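Local atomic coordinates of SAM-dependent methyltransferase (Pyrococcus horikoshii, PDB entry 1WZN), a protein that probably transfers the methyl group of S-adenosyl-L-methionine to an acceptor not yet identified, and here holds the product S-adenosyl-L-homocysteine. Residues D13-R18 with F185-Q190; V189-P194 with K199-D204. All coordinates share one frame; numbering follows the deposited sequence.

Contact 1: D13-R18 with F185-Q190; sequences DTIYRR and FKRLVQ
Tyr16 overlaps the end of Arg187 with its phenol oxygen, which lies 2.7 Å from Arg187 NH1. That N-H is the donor, with an angle of 157° at the hydrogen, and OH sits close to the guanidinium plane, at its edge. Ring and guanidinium planes are turned 55° apart, so the two groups meet obliquely and do not stack. A water joins them a second time, 3.2 Å from Tyr16 OH and accepting from Arg187 NH2, while NE forms a salt bridge with Asp172; each of the three guanidinium nitrogens of this buried cation therefore has a partner. Arg187 reaches this far because its first two torsions are extended, CG lying anti to the backbone N (chi1 163°), and the chain bends only at chi3. Phe185, two residues back on the same strand, turns the edge of its ring to one guanidinium face, its CZ 3.4 Å above the plane and off toward the rim.

Ile15 supplies the apolar part. Its CG2 packs over one face of the neighbouring Tyr16 ring and lies 3.8 Å from Arg187 NH1, whereas CD1, on the other branch, approaches Val189 CG2 at 4.5 Å. A branched aliphatic residue suits this place, since one methyl can back the ring while the longer arm meets the strand. A phenylalanine in place of Tyr16 would probably leave Arg187 NH1 without its acceptor and the bridging water with one partner fewer.

The Tyr16 side chain is about 6 Å from the bound S-adenosyl-L-homocysteine, and its ring also meets Phe113 edge-to-face. The contact thus ties the N-terminal helical segment beside the cofactor pocket to strand 182-192 of the added antiparallel sheet, in a Rossmann-like, class I methyltransferase fold.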
loop_
_atom_site.group_PDB
_atom_site.type_symbol
_atom_site.label_atom_id
_atom_site.label_comp_id
_atom_site.label_asym_id
_atom_site.label_seq_id
_atom_site.Cartn_x
_atom_site.Cartn_y
_atom_site.Cartn_z
ATOM N N ASP A 13 -32.432 1.189 1.065
ATOM C CA ASP A 13 -32.534 0.024 0.194
ATOM C C ASP A 13 -31.708 0.192 -1.086
ATOM O O ASP A 13 -31.261 -0.791 -1.675
ATOM C CB ASP A 13 -34.004 -0.267 -0.152
ATOM C CG ASP A 13 -34.777 -0.842 1.032
ATOM O OD1 ASP A 13 -34.166 -1.008 2.110
ATOM O OD2 ASP A 13 -35.987 -1.129 0.888
ATOM N N THR A 14 -31.508 1.435 -1.502
ATOM C CA THR A 14 -30.720 1.722 -2.704
ATOM C C THR A 14 -29.253 1.489 -2.371
ATOM O O THR A 14 -28.535 0.781 -3.085
ATOM C CB THR A 14 -30.923 3.176 -3.150
ATOM O OG1 THR A 14 -32.268 3.334 -3.620
ATOM C CG2 THR A 14 -29.929 3.559 -4.257
ATOM N N ILE A 15 -28.822 2.078 -1.263
ATOM C CA ILE A 15 -27.450 1.941 -0.799
ATOM C C ILE A 15 -27.127 0.461 -0.581
ATOM O O ILE A 15 -26.029 0.000 -0.905
ATOM C CB ILE A 15 -27.255 2.727 0.522
ATOM C CG1 ILE A 15 -27.382 4.228 0.250
ATOM C CG2 ILE A 15 -25.909 2.384 1.157
ATOM C CD1 ILE A 15 -27.503 5.082 1.496
ATOM N N TYR A 16 -28.091 -0.296 -0.059
ATOM C CA TYR A 16 -27.798 -1.698 0.222
ATOM C C TYR A 16 -28.500 -2.652 -0.751
ATOM O O TYR A 16 -29.105 -3.642 -0.367
ATOM C CB TYR A 16 -28.234 -2.002 1.656
ATOM C CG TYR A 16 -27.288 -1.374 2.616
ATOM C CD1 TYR A 16 -25.995 -1.876 2.751
ATOM C CD2 TYR A 16 -27.683 -0.268 3.372
ATOM C CE1 TYR A 16 -25.102 -1.272 3.624
ATOM C CE2 TYR A 16 -26.789 0.331 4.250
ATOM C CZ TYR A 16 -25.504 -0.166 4.379
ATOM O OH TYR A 16 -24.597 0.440 5.233
ATOM N N ARG A 17 -28.429 -2.300 -2.051
ATOM C CA ARG A 17 -29.024 -3.151 -3.079
ATOM C C ARG A 17 -28.463 -4.576 -3.020
ATOM O O ARG A 17 -29.154 -5.562 -3.242
ATOM C CB ARG A 17 -28.717 -2.523 -4.439
ATOM C CG ARG A 17 -29.100 -3.426 -5.611
ATOM C CD ARG A 17 -28.743 -2.792 -6.962
ATOM N NE ARG A 17 -27.356 -2.313 -6.961
ATOM C CZ ARG A 17 -26.383 -3.243 -6.958
ATOM N NH1 ARG A 17 -26.693 -4.527 -6.967
ATOM N NH2 ARG A 17 -25.103 -2.859 -6.948
ATOM N N ARG A 18 -27.147 -4.657 -2.743
ATOM C CA ARG A 18 -26.495 -5.962 -2.705
ATOM C C ARG A 18 -27.016 -6.826 -1.558
ATOM O O ARG A 18 -27.275 -8.015 -1.700
ATOM C CB ARG A 18 -24.991 -5.735 -2.549
ATOM C CG ARG A 18 -24.391 -4.997 -3.746
ATOM C CD ARG A 18 -22.864 -4.905 -3.661
ATOM N NE ARG A 18 -22.335 -4.118 -4.777
ATOM C CZ ARG A 18 -22.421 -2.778 -4.681
ATOM N NH1 ARG A 18 -22.944 -2.222 -3.602
ATOM N NH2 ARG A 18 -21.992 -2.014 -5.690
ATOM N N PHE A 185 -17.484 5.060 12.103
ATOM C CA PHE A 185 -17.864 4.775 10.729
ATOM C C PHE A 185 -18.403 6.031 10.068
ATOM O O PHE A 185 -19.432 6.576 10.478
ATOM C CB PHE A 185 -18.923 3.677 10.681
ATOM C CG PHE A 185 -19.396 3.371 9.291
ATOM C CD1 PHE A 185 -18.495 2.959 8.317
ATOM C CD2 PHE A 185 -20.733 3.530 8.947
ATOM C CE1 PHE A 185 -18.916 2.708 7.013
ATOM C CE2 PHE A 185 -21.169 3.283 7.648
ATOM C CZ PHE A 185 -20.258 2.871 6.677
ATOM N N LYS A 186 -17.712 6.480 9.034
ATOM C CA LYS A 186 -18.109 7.691 8.341
ATOM C C LYS A 186 -18.440 7.407 6.889
ATOM O O LYS A 186 -17.746 6.656 6.212
ATOM C CB LYS A 186 -16.988 8.728 8.466
ATOM C CG LYS A 186 -16.653 9.040 9.931
ATOM C CD LYS A 186 -15.347 9.790 10.080
ATOM C CE LYS A 186 -14.997 10.012 11.546
ATOM N NZ LYS A 186 -15.965 10.903 12.248
ATOM N N ARG A 187 -19.524 8.012 6.423
ATOM C CA ARG A 187 -19.968 7.824 5.056
ATOM C C ARG A 187 -20.600 9.098 4.519
ATOM O O ARG A 187 -21.577 9.603 5.070
ATOM C CB ARG A 187 -20.968 6.663 4.998
ATOM C CG ARG A 187 -21.815 6.603 3.734
ATOM C CD ARG A 187 -22.690 5.357 3.740
ATOM N NE ARG A 187 -21.893 4.143 3.568
ATOM C CZ ARG A 187 -22.350 2.912 3.772
ATOM N NH1 ARG A 187 -23.602 2.722 4.167
ATOM N NH2 ARG A 187 -21.563 1.867 3.562
ATOM N N LEU A 188 -20.013 9.636 3.457
ATOM C CA LEU A 188 -20.548 10.830 2.830
ATOM C C LEU A 188 -21.420 10.358 1.677
ATOM O O LEU A 188 -20.945 9.652 0.787
ATOM C CB LEU A 188 -19.421 11.705 2.282
ATOM C CG LEU A 188 -19.886 12.914 1.462
ATOM C CD1 LEU A 188 -20.624 13.909 2.368
ATOM C CD2 LEU A 188 -18.684 13.574 0.810
ATOM N N VAL A 189 -22.697 10.721 1.699
ATOM C CA VAL A 189 -23.595 10.330 0.619
ATOM C C VAL A 189 -23.977 11.580 -0.165
ATOM O O VAL A 189 -24.568 12.515 0.376
ATOM C CB VAL A 189 -24.872 9.645 1.155
ATOM C CG1 VAL A 189 -25.808 9.288 -0.005
ATOM C CG2 VAL A 189 -24.492 8.386 1.931
ATOM N N GLN A 190 -23.598 11.612 -1.435
ATOM C CA GLN A 190 -23.927 12.748 -2.281
ATOM C C GLN A 190 -25.029 12.282 -3.229
ATOM O O GLN A 190 -24.890 11.255 -3.891
ATOM C CB GLN A 190 -22.687 13.206 -3.058
ATOM C CG GLN A 190 -21.607 13.800 -2.159
ATOM C CD GLN A 190 -20.314 14.066 -2.894
ATOM O OE1 GLN A 190 -19.518 13.154 -3.129
ATOM N NE2 GLN A 190 -20.100 15.319 -3.272
HETATM O O HOH W 1 -21.963 -1.191 4.448
#

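Contact 2: V189-P194 with K199-D204; sequences VQILRP and KAFLVD
Val189 and Phe201 face each other as an antiparallel hydrogen-bonded pair, and each backbone amide finds its acceptor in the other residue. Val189 N donates to Phe201 O at 2.9 Å in an almost straight bond (179°), and Phe201 N returns one to Val189 O at 3.0 Å. Ile191 and Lys199 repeat the pattern: Ile191 N to Lys199 O is 2.7 Å, and Lys199 N to Ile191 O is longer, at 3.1 Å.

Gln190 and Ala200 form the non-hydrogen-bonded pair between them. Their CA atoms add C-H...O contacts, Ala200 CA to Val189 O at 3.2 Å and Gln190 CA to Lys199 O at 3.4 Å, which give those two carbonyls a further neighbour. The backbone of Gln190 bonds to Val169 on strand 166-177, the neighbour on its other side, and that of Ala200 to the second subunit. Alanine's small methyl suits this face, where Val198 of the second subunit packs against it.

On the other face Ile191 CD1 touches the edge of the Phe201 ring, 4.1 Å from CE2; CG1 lies anti to the carbonyl carbon (chi1 -55°) and the chain runs on extended, which carries CD1 to the ring. Lys199 extends its flexible chain away from the hairpin, and its NZ forms a salt bridge with Glu197 of the second subunit. The paired strands make a classic antiparallel beta hairpin, whose outer strand bonds to another subunit.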
loop_
_atom_site.group_PDB
_atom_site.type_symbol
_atom_site.label_atom_id
_atom_site.label_comp_id
_atom_site.label_asym_id
_atom_site.label_seq_id
_atom_site.Cartn_x
_atom_site.Cartn_y
_atom_site.Cartn_z
ATOM N N VAL A 189 -22.697 10.721 1.699
ATOM C CA VAL A 189 -23.595 10.330 0.619
ATOM C C VAL A 189 -23.977 11.580 -0.165
ATOM O O VAL A 189 -24.568 12.515 0.376
ATOM C CB VAL A 189 -24.872 9.645 1.155
ATOM C CG1 VAL A 189 -25.808 9.288 -0.005
ATOM C CG2 VAL A 189 -24.492 8.386 1.931
ATOM N N GLN A 190 -23.598 11.612 -1.435
ATOM C CA GLN A 190 -23.927 12.748 -2.281
ATOM C C GLN A 190 -25.029 12.282 -3.229
ATOM O O GLN A 190 -24.890 11.255 -3.891
ATOM C CB GLN A 190 -22.687 13.206 -3.058
ATOM C CG GLN A 190 -21.607 13.800 -2.159
ATOM C CD GLN A 190 -20.314 14.066 -2.894
ATOM O OE1 GLN A 190 -19.518 13.154 -3.129
ATOM N NE2 GLN A 190 -20.100 15.319 -3.272
ATOM N N ILE A 191 -26.125 13.034 -3.265
ATOM C CA ILE A 191 -27.275 12.701 -4.105
ATOM C C ILE A 191 -27.324 13.681 -5.269
ATOM O O ILE A 191 -27.606 14.865 -5.085
ATOM C CB ILE A 191 -28.577 12.785 -3.282
ATOM C CG1 ILE A 191 -28.447 11.880 -2.052
ATOM C CG2 ILE A 191 -29.778 12.338 -4.117
ATOM C CD1 ILE A 191 -29.653 11.911 -1.135
ATOM N N LEU A 192 -27.041 13.173 -6.462
ATOM C CA LEU A 192 -27.000 13.982 -7.675
ATOM C C LEU A 192 -28.255 13.922 -8.529
ATOM O O LEU A 192 -28.710 12.842 -8.902
ATOM C CB LEU A 192 -25.816 13.554 -8.552
ATOM C CG LEU A 192 -24.399 13.976 -8.165
ATOM C CD1 LEU A 192 -24.108 13.589 -6.724
ATOM C CD2 LEU A 192 -23.405 13.319 -9.128
ATOM N N ARG A 193 -28.800 15.094 -8.840
ATOM C CA ARG A 193 -29.972 15.195 -9.699
ATOM C C ARG A 193 -29.466 15.375 -11.133
ATOM O O ARG A 193 -28.316 15.767 -11.347
ATOM C CB ARG A 193 -30.845 16.382 -9.281
ATOM C CG ARG A 193 -31.446 16.219 -7.887
ATOM C CD ARG A 193 -32.622 17.148 -7.669
ATOM N NE ARG A 193 -33.705 16.871 -8.611
ATOM C CZ ARG A 193 -34.413 15.745 -8.635
ATOM N NH1 ARG A 193 -34.164 14.776 -7.763
ATOM N NH2 ARG A 193 -35.373 15.586 -9.538
ATOM N N PRO A 194 -30.312 15.073 -12.131
ATOM C CA PRO A 194 -29.973 15.188 -13.553
ATOM C C PRO A 194 -29.325 16.507 -13.973
ATOM O O PRO A 194 -28.390 16.511 -14.773
ATOM C CB PRO A 194 -31.315 14.958 -14.243
ATOM C CG PRO A 194 -31.971 13.961 -13.336
ATOM C CD PRO A 194 -31.679 14.543 -11.963
ATOM N N LYS A 199 -27.150 17.200 -3.137
ATOM C CA LYS A 199 -27.476 17.258 -1.719
ATOM C C LYS A 199 -26.512 16.259 -1.094
ATOM O O LYS A 199 -26.239 15.209 -1.681
ATOM C CB LYS A 199 -28.924 16.839 -1.453
ATOM C CG LYS A 199 -29.918 17.968 -1.669
ATOM C CD LYS A 199 -31.313 17.595 -1.212
ATOM C CE LYS A 199 -32.241 18.800 -1.310
ATOM N NZ LYS A 199 -31.729 19.936 -0.487
ATOM N N ALA A 200 -25.973 16.591 0.072
ATOM C CA ALA A 200 -25.021 15.702 0.725
ATOM C C ALA A 200 -25.329 15.531 2.201
ATOM O O ALA A 200 -25.700 16.484 2.887
ATOM C CB ALA A 200 -23.608 16.231 0.552
ATOM N N PHE A 201 -25.155 14.303 2.676
ATOM C CA PHE A 201 -25.408 13.951 4.066
ATOM C C PHE A 201 -24.237 13.132 4.581
ATOM O O PHE A 201 -23.696 12.287 3.865
ATOM C CB PHE A 201 -26.693 13.131 4.170
ATOM C CG PHE A 201 -27.923 13.889 3.780
ATOM C CD1 PHE A 201 -28.488 14.817 4.649
ATOM C CD2 PHE A 201 -28.510 13.690 2.536
ATOM C CE1 PHE A 201 -29.623 15.535 4.283
ATOM C CE2 PHE A 201 -29.646 14.406 2.164
ATOM C CZ PHE A 201 -30.200 15.328 3.038
ATOM N N LEU A 202 -23.852 13.376 5.826
ATOM C CA LEU A 202 -22.732 12.658 6.414
ATOM C C LEU A 202 -23.161 11.707 7.521
ATOM O O LEU A 202 -23.724 12.130 8.529
ATOM C CB LEU A 202 -21.708 13.650 6.986
ATOM C CG LEU A 202 -20.546 13.034 7.779
ATOM C CD1 LEU A 202 -19.621 12.278 6.842
ATOM C CD2 LEU A 202 -19.779 14.133 8.510
ATOM N N VAL A 203 -22.903 10.423 7.324
ATOM C CA VAL A 203 -23.211 9.428 8.342
ATOM C C VAL A 203 -21.963 9.411 9.208
ATOM O O VAL A 203 -20.849 9.431 8.689
ATOM C CB VAL A 203 -23.409 8.016 7.741
ATOM C CG1 VAL A 203 -23.616 7.004 8.865
ATOM C CG2 VAL A 203 -24.599 8.003 6.796
ATOM N N ASP A 204 -22.144 9.401 10.522
ATOM C CA ASP A 204 -21.019 9.377 11.442
ATOM C C ASP A 204 -21.482 8.700 12.727
ATOM O O ASP A 204 -22.005 9.348 13.631
ATOM C CB ASP A 204 -20.540 10.806 11.716
ATOM C CG ASP A 204 -19.331 10.852 12.629
ATOM O OD1 ASP A 204 -18.500 9.925 12.573
ATOM O OD2 ASP A 204 -19.206 11.830 13.393
#

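Both contacts use strand 182-192 and share Val189 and Gln190, their centres about 10 Å apart. Contact 1 lies deeper, its centre about 15 Å from the centre of the chain, against about 23 Å for contact 2, and joins the sheet to the N-terminal segment through side chains: a buried charge, a phenol, a water and a few methyls. Contact 2 joins neighbouring strands chiefly by backbone bonds, and its residues are also mostly buried. They meet directly where Lys186 NZ forms a salt bridge with Asp204 OD1 at 2.7 Å. The second subunit touches both, so one strand serves the cofactor side within the chain and the subunit interface beyond it.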